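TqaA (Penicillium aethiopicum, PDB 5DLK) is a fungal nonribosomal peptide synthetase, represented here by a mutant of its CT (terminal condensation-like) domain, which probably closes the finished peptide into a ring. Local coordinates at residues R122-W127 against K137-G142; F159-C164 against V170-Q175. All blocks are in the same frame, centred on the assembly; numbering follows the deposited sequence.

Contact 1 (R122-W127 against K137-G142)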
loop_
_atom_site.group_PDB
_atom_site.type_symbol
_atom_site.label_atom_id
_atom_site.label_comp_id
_atom_site.label_asym_id
_atom_site.label_seq_id
_atom_site.Cartn_x
_atom_site.Cartn_y
_atom_site.Cartn_z
ATOM N N ARG A 122 6.341 9.025 -22.961
ATOM C CA ARG A 122 5.628 8.503 -24.117
ATOM C C ARG A 122 4.562 9.535 -24.485
ATOM O O ARG A 122 3.771 9.973 -23.642
ATOM C CB ARG A 122 5.018 7.129 -23.818
ATOM C CG ARG A 122 4.138 6.568 -24.913
ATOM C CD ARG A 122 3.637 5.158 -24.592
ATOM N NE ARG A 122 2.692 5.150 -23.468
ATOM C CZ ARG A 122 1.985 4.085 -23.099
ATOM N NH1 ARG A 122 2.111 2.942 -23.762
ATOM N NH2 ARG A 122 1.146 4.167 -22.067
ATOM N N GLU A 123 4.555 9.965 -25.741
ATOM C CA GLU A 123 3.688 11.072 -26.121
ATOM C C GLU A 123 2.830 10.686 -27.303
ATOM O O GLU A 123 3.303 10.018 -28.221
ATOM C CB GLU A 123 4.504 12.325 -26.460
ATOM C CG GLU A 123 5.439 12.761 -25.356
ATOM C CD GLU A 123 5.505 14.263 -25.207
ATOM O OE1 GLU A 123 4.562 14.955 -25.645
ATOM O OE2 GLU A 123 6.502 14.747 -24.636
ATOM N N VAL A 124 1.567 11.091 -27.248
ATOM C CA VAL A 124 0.629 10.847 -28.329
ATOM C C VAL A 124 -0.027 12.158 -28.743
ATOM O O VAL A 124 -0.541 12.890 -27.903
ATOM C CB VAL A 124 -0.477 9.845 -27.922
ATOM C CG1 VAL A 124 -1.458 9.650 -29.059
ATOM C CG2 VAL A 124 0.128 8.507 -27.491
ATOM N N GLN A 125 0.002 12.464 -30.040
ATOM C CA GLN A 125 -0.807 13.558 -30.567
ATOM C C GLN A 125 -1.986 12.921 -31.276
ATOM O O GLN A 125 -1.801 12.200 -32.248
ATOM C CB GLN A 125 0.004 14.463 -31.517
ATOM C CG GLN A 125 1.131 15.237 -30.834
ATOM C CD GLN A 125 2.419 14.419 -30.664
ATOM O OE1 GLN A 125 2.948 13.862 -31.631
ATOM N NE2 GLN A 125 2.924 14.345 -29.426
ATOM N N CYS A 126 -3.193 13.146 -30.756
ATOM C CA CYS A 126 -4.376 12.451 -31.236
ATOM C C CYS A 126 -4.895 13.045 -32.531
ATOM O O CYS A 126 -4.594 14.197 -32.847
ATOM C CB CYS A 126 -5.496 12.507 -30.216
ATOM S SG CYS A 126 -5.113 11.723 -28.642
ATOM N N TRP A 127 -5.683 12.256 -33.249
ATOM C CA TRP A 127 -6.493 12.776 -34.356
ATOM C C TRP A 127 -7.478 13.810 -33.825
ATOM O O TRP A 127 -7.922 13.712 -32.681
ATOM C CB TRP A 127 -7.273 11.667 -35.035
ATOM C CG TRP A 127 -6.503 10.722 -35.879
ATOM C CD1 TRP A 127 -5.584 11.032 -36.841
ATOM C CD2 TRP A 127 -6.642 9.301 -35.899
ATOM N NE1 TRP A 127 -5.126 9.886 -37.437
ATOM C CE2 TRP A 127 -5.770 8.809 -36.883
ATOM C CE3 TRP A 127 -7.411 8.393 -35.164
ATOM C CZ2 TRP A 127 -5.630 7.452 -37.143
ATOM C CZ3 TRP A 127 -7.287 7.054 -35.436
ATOM C CH2 TRP A 127 -6.404 6.593 -36.417
ATOM N N LYS A 137 -6.697 4.542 -22.226
ATOM C CA LYS A 137 -7.330 3.285 -21.836
ATOM C C LYS A 137 -6.971 2.178 -22.816
ATOM O O LYS A 137 -6.708 1.061 -22.412
ATOM C CB LYS A 137 -8.854 3.446 -21.737
ATOM C CG LYS A 137 -9.587 2.261 -21.108
ATOM C CD LYS A 137 -9.041 1.948 -19.697
ATOM C CE LYS A 137 -10.136 1.405 -18.767
ATOM N NZ LYS A 137 -10.829 0.210 -19.330
ATOM N N ALA A 138 -6.921 2.484 -24.115
ATOM C CA ALA A 138 -6.538 1.465 -25.089
ATOM C C ALA A 138 -5.102 0.965 -24.891
ATOM O O ALA A 138 -4.833 -0.217 -25.077
ATOM C CB ALA A 138 -6.709 2.003 -26.539
ATOM N N LEU A 139 -4.178 1.866 -24.560
ATOM C CA LEU A 139 -2.790 1.477 -24.361
ATOM C C LEU A 139 -2.669 0.664 -23.061
ATOM O O LEU A 139 -1.922 -0.314 -22.993
ATOM C CB LEU A 139 -1.875 2.712 -24.304
ATOM C CG LEU A 139 -1.717 3.455 -25.640
ATOM C CD1 LEU A 139 -0.954 4.737 -25.361
ATOM C CD2 LEU A 139 -0.981 2.567 -26.629
ATOM N N TRP A 140 -3.425 1.081 -22.053
ATOM C CA TRP A 140 -3.462 0.381 -20.751
ATOM C C TRP A 140 -3.916 -1.072 -20.903
ATOM O O TRP A 140 -3.184 -2.003 -20.564
ATOM C CB TRP A 140 -4.394 1.129 -19.805
ATOM C CG TRP A 140 -4.570 0.511 -18.425
ATOM C CD1 TRP A 140 -5.678 -0.140 -17.956
ATOM C CD2 TRP A 140 -3.621 0.524 -17.342
ATOM N NE1 TRP A 140 -5.481 -0.525 -16.642
ATOM C CE2 TRP A 140 -4.227 -0.141 -16.247
ATOM C CE3 TRP A 140 -2.330 1.041 -17.187
ATOM C CZ2 TRP A 140 -3.577 -0.304 -15.012
ATOM C CZ3 TRP A 140 -1.680 0.869 -15.960
ATOM C CH2 TRP A 140 -2.311 0.207 -14.890
ATOM N N ASP A 141 -5.120 -1.263 -21.433
ATOM C CA ASP A 141 -5.675 -2.599 -21.652
ATOM C C ASP A 141 -4.998 -3.408 -22.741
ATOM O O ASP A 141 -5.027 -4.633 -22.717
ATOM C CB ASP A 141 -7.166 -2.502 -21.974
ATOM C CG ASP A 141 -7.995 -2.122 -20.764
ATOM O OD1 ASP A 141 -7.575 -2.442 -19.627
ATOM O OD2 ASP A 141 -9.065 -1.514 -20.944
ATOM N N GLY A 142 -4.406 -2.730 -23.719
ATOM C CA GLY A 142 -3.866 -3.430 -24.862
ATOM C C GLY A 142 -2.435 -3.874 -24.665
ATOM O O GLY A 142 -1.992 -4.826 -25.304
#

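Contact 2 (F159-C164 against V170-Q175)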
loop_
_atom_site.group_PDB
_atom_site.type_symbol
_atom_site.label_atom_id
_atom_site.label_comp_id
_atom_site.label_asym_id
_atom_site.label_seq_id
_atom_site.Cartn_x
_atom_site.Cartn_y
_atom_site.Cartn_z
ATOM N N PHE A 159 5.950 7.824 -17.727
ATOM C CA PHE A 159 4.971 8.882 -17.941
ATOM C C PHE A 159 4.472 8.893 -19.370
ATOM O O PHE A 159 5.225 8.583 -20.296
ATOM C CB PHE A 159 5.575 10.259 -17.634
ATOM C CG PHE A 159 6.095 10.407 -16.237
ATOM C CD1 PHE A 159 7.349 9.943 -15.895
ATOM C CD2 PHE A 159 5.320 11.030 -15.275
ATOM C CE1 PHE A 159 7.840 10.086 -14.584
ATOM C CE2 PHE A 159 5.794 11.178 -13.961
ATOM C CZ PHE A 159 7.055 10.706 -13.624
ATOM N N THR A 160 3.199 9.243 -19.522
ATOM C CA THR A 160 2.552 9.320 -20.835
ATOM C C THR A 160 1.842 10.658 -20.919
ATOM O O THR A 160 1.240 11.110 -19.958
ATOM C CB THR A 160 1.540 8.168 -21.066
ATOM O OG1 THR A 160 2.197 6.900 -20.932
ATOM C CG2 THR A 160 0.943 8.247 -22.469
ATOM N N LEU A 161 1.908 11.294 -22.084
ATOM C CA LEU A 161 1.263 12.581 -22.289
ATOM C C LEU A 161 0.479 12.500 -23.588
ATOM O O LEU A 161 1.077 12.323 -24.649
ATOM C CB LEU A 161 2.315 13.693 -22.353
ATOM C CG LEU A 161 1.872 15.143 -22.245
ATOM C CD1 LEU A 161 1.010 15.318 -21.011
ATOM C CD2 LEU A 161 3.108 16.031 -22.159
ATOM N N VAL A 162 -0.847 12.572 -23.495
ATOM C CA VAL A 162 -1.713 12.376 -24.660
ATOM C C VAL A 162 -2.476 13.667 -24.935
ATOM O O VAL A 162 -3.225 14.141 -24.085
ATOM C CB VAL A 162 -2.687 11.195 -24.445
ATOM C CG1 VAL A 162 -3.585 11.003 -25.648
ATOM C CG2 VAL A 162 -1.906 9.912 -24.186
ATOM N N SER A 163 -2.287 14.234 -26.130
ATOM C CA SER A 163 -2.764 15.585 -26.421
ATOM C C SER A 163 -3.758 15.655 -27.579
ATOM O O SER A 163 -3.597 14.973 -28.583
ATOM C CB SER A 163 -1.581 16.504 -26.769
ATOM O OG SER A 163 -0.670 16.597 -25.695
ATOM N N CYS A 164 -4.770 16.498 -27.425
ATOM C CA CYS A 164 -5.584 16.932 -28.557
ATOM C C CYS A 164 -4.809 17.986 -29.346
ATOM O O CYS A 164 -4.000 18.713 -28.767
ATOM C CB CYS A 164 -6.913 17.514 -28.085
ATOM S SG CYS A 164 -7.977 16.364 -27.207
ATOM N N VAL A 170 -5.452 17.680 -22.588
ATOM C CA VAL A 170 -4.292 16.811 -22.496
ATOM C C VAL A 170 -4.495 15.846 -21.312
ATOM O O VAL A 170 -5.081 16.234 -20.316
ATOM C CB VAL A 170 -3.016 17.663 -22.314
ATOM C CG1 VAL A 170 -1.933 16.914 -21.608
ATOM C CG2 VAL A 170 -2.527 18.217 -23.660
ATOM N N VAL A 171 -4.061 14.594 -21.444
ATOM C CA VAL A 171 -4.041 13.689 -20.281
ATOM C C VAL A 171 -2.600 13.308 -19.973
ATOM O O VAL A 171 -1.873 12.856 -20.851
ATOM C CB VAL A 171 -4.886 12.410 -20.506
ATOM C CG1 VAL A 171 -4.768 11.452 -19.285
ATOM C CG2 VAL A 171 -6.348 12.769 -20.746
ATOM N N LEU A 172 -2.198 13.514 -18.719
ATOM C CA LEU A 172 -0.891 13.090 -18.247
ATOM C C LEU A 172 -1.098 11.854 -17.394
ATOM O O LEU A 172 -1.944 11.889 -16.508
ATOM C CB LEU A 172 -0.231 14.190 -17.425
ATOM C CG LEU A 172 0.977 13.801 -16.572
ATOM C CD1 LEU A 172 2.183 13.518 -17.439
ATOM C CD2 LEU A 172 1.258 14.901 -15.568
ATOM N N THR A 173 -0.375 10.766 -17.667
ATOM C CA THR A 173 -0.459 9.607 -16.767
ATOM C C THR A 173 0.893 9.232 -16.161
ATOM O O THR A 173 1.964 9.412 -16.757
ATOM C CB THR A 173 -1.075 8.367 -17.466
ATOM O OG1 THR A 173 -0.083 7.666 -18.222
ATOM C CG2 THR A 173 -2.237 8.782 -18.390
ATOM N N ILE A 174 0.820 8.726 -14.935
ATOM C CA ILE A 174 1.982 8.279 -14.200
ATOM C C ILE A 174 1.734 6.824 -13.835
ATOM O O ILE A 174 0.794 6.542 -13.101
ATOM C CB ILE A 174 2.191 9.136 -12.928
ATOM C CG1 ILE A 174 1.989 10.621 -13.263
ATOM C CG2 ILE A 174 3.538 8.845 -12.278
ATOM C CD1 ILE A 174 1.960 11.553 -12.053
ATOM N N GLN A 175 2.532 5.909 -14.376
ATOM C CA GLN A 175 2.391 4.495 -14.044
ATOM C C GLN A 175 3.343 4.170 -12.905
ATOM O O GLN A 175 4.407 4.766 -12.792
ATOM C CB GLN A 175 2.652 3.608 -15.259
ATOM C CG GLN A 175 1.555 3.730 -16.303
ATOM C CD GLN A 175 1.761 2.817 -17.483
ATOM O OE1 GLN A 175 2.718 2.039 -17.531
ATOM N NE2 GLN A 175 0.860 2.907 -18.455
HETATM O O HOH W 1 2.421 6.508 -18.220
#

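Contact 1 (R122-W127 against K137-G142)
Leu139 and Arg122 meet over the flat face of the guanidinium group, a worked example of how an arginine can serve apolar packing and charge pairing at once. The methyl Leu139 CD1 sits above the centre of the group, 3.8 Å from Arg122 CZ, and the two side chains approach from opposite directions, one from the strand and one from the helix. Arg122 extends with CG anti to the backbone N (chi1 174°) and then bends at chi3 (68°), which lays its end across the leucine. Further along the strand, Val124 CG2 comes to 4.5 Å from Leu139 CD1, a looser apolar contact, so the same methyl faces both strand residues.

The polar interactions run in other directions. Arg122 NE donates to Thr160 OG1 on the next strand, while NH2 forms a salt bridge with Asp144, the last residue of the helix; together they probably hold the plane over which the leucine methyl rests. Replacing Arg122 by an alanine would take away the guanidinium, and is likely to leave Asp144 without this positive mate and uncover the Leu139 methyl. Within the helix, a separate salt bridge joins Lys137 NZ to Asp141 OD2 at 2.9 Å, using the syn lone pair of that oxygen; Asp141 OD1 accepts from Trp145 NE1.

No backbone bonds join the two segments, and Val124 CA and Leu139 CA stay 10.7 Å apart, so side chains alone span the gap. This is the strand-to-helix packing of a beta-alpha-beta unit, formed by strand 122-125, helix 132-144 and strand 158-163 within the condensation domain.

Contact 2 (F159-C164 against V170-Q175)
Strands 159-163 and 170-175 run antiparallel, their directions 171° apart and their axes 4.7 Å from each other. Thr160 with Thr173 and Val162 with Val171 are the hydrogen-bonded pairs, each joined by two backbone bonds; that from Val162 N to Val171 O is 2.9 Å long and nearly straight. The non-hydrogen-bonded pair Leu161-Leu172 lies between them, and Phe159-Ile174 and Ser163-Val170 flank them; CA-H...O contacts add to the pairing, as from Phe159 CA to Thr173 O.

Side chains alternate between the two faces. On the face of Phe159, Leu161 and Ser163, the phenylalanine lies alongside Ile174, with CE2 3.7 Å from Ile174 CG2. Leu161 takes a diagonal path, its CG anti to the backbone N (chi1 -166°), and CD1 presses on Val170 CG1 at 3.4 Å, tighter than usual for two methyl carbons. On the other face the two threonines stand side by side, and a water bridges them, 2.7 Å from Thr160 OG1 and 2.8 Å from Thr173 OG1. Besides its bond to Arg122 of strand 122-125, the buried Thr160 hydroxyl is thus tied to strand 169-177 through the water.

Helix 81-94 packs against the Phe159 and Leu161 face, while Val162 and Val171 reach Pro132 of helix 132-144. Strands 122-125 and 67-75 flank this hairpin in the mixed sheet.

The two contacts follow one another in the sequence, with centres about 8 Å apart. Strand 122-125 runs parallel to strand 158-163, so the hairpin of contact 2 is extended across the sheet by the edge strand of contact 1: Arg122 O lies 2.8 Å from Leu161 N and Val124 O 2.8 Å from Ser163 N, both probable hydrogen bonds. Packing adds to this where Cys126 SG meets Val162 CG1 at 3.4 Å. Asp144, the salt-bridge mate of Arg122, also accepts from Gln175 NE2 of contact 2. Both contacts lie away from the residues seen to bind phosphopantetheine, and belong to the framework of the domain.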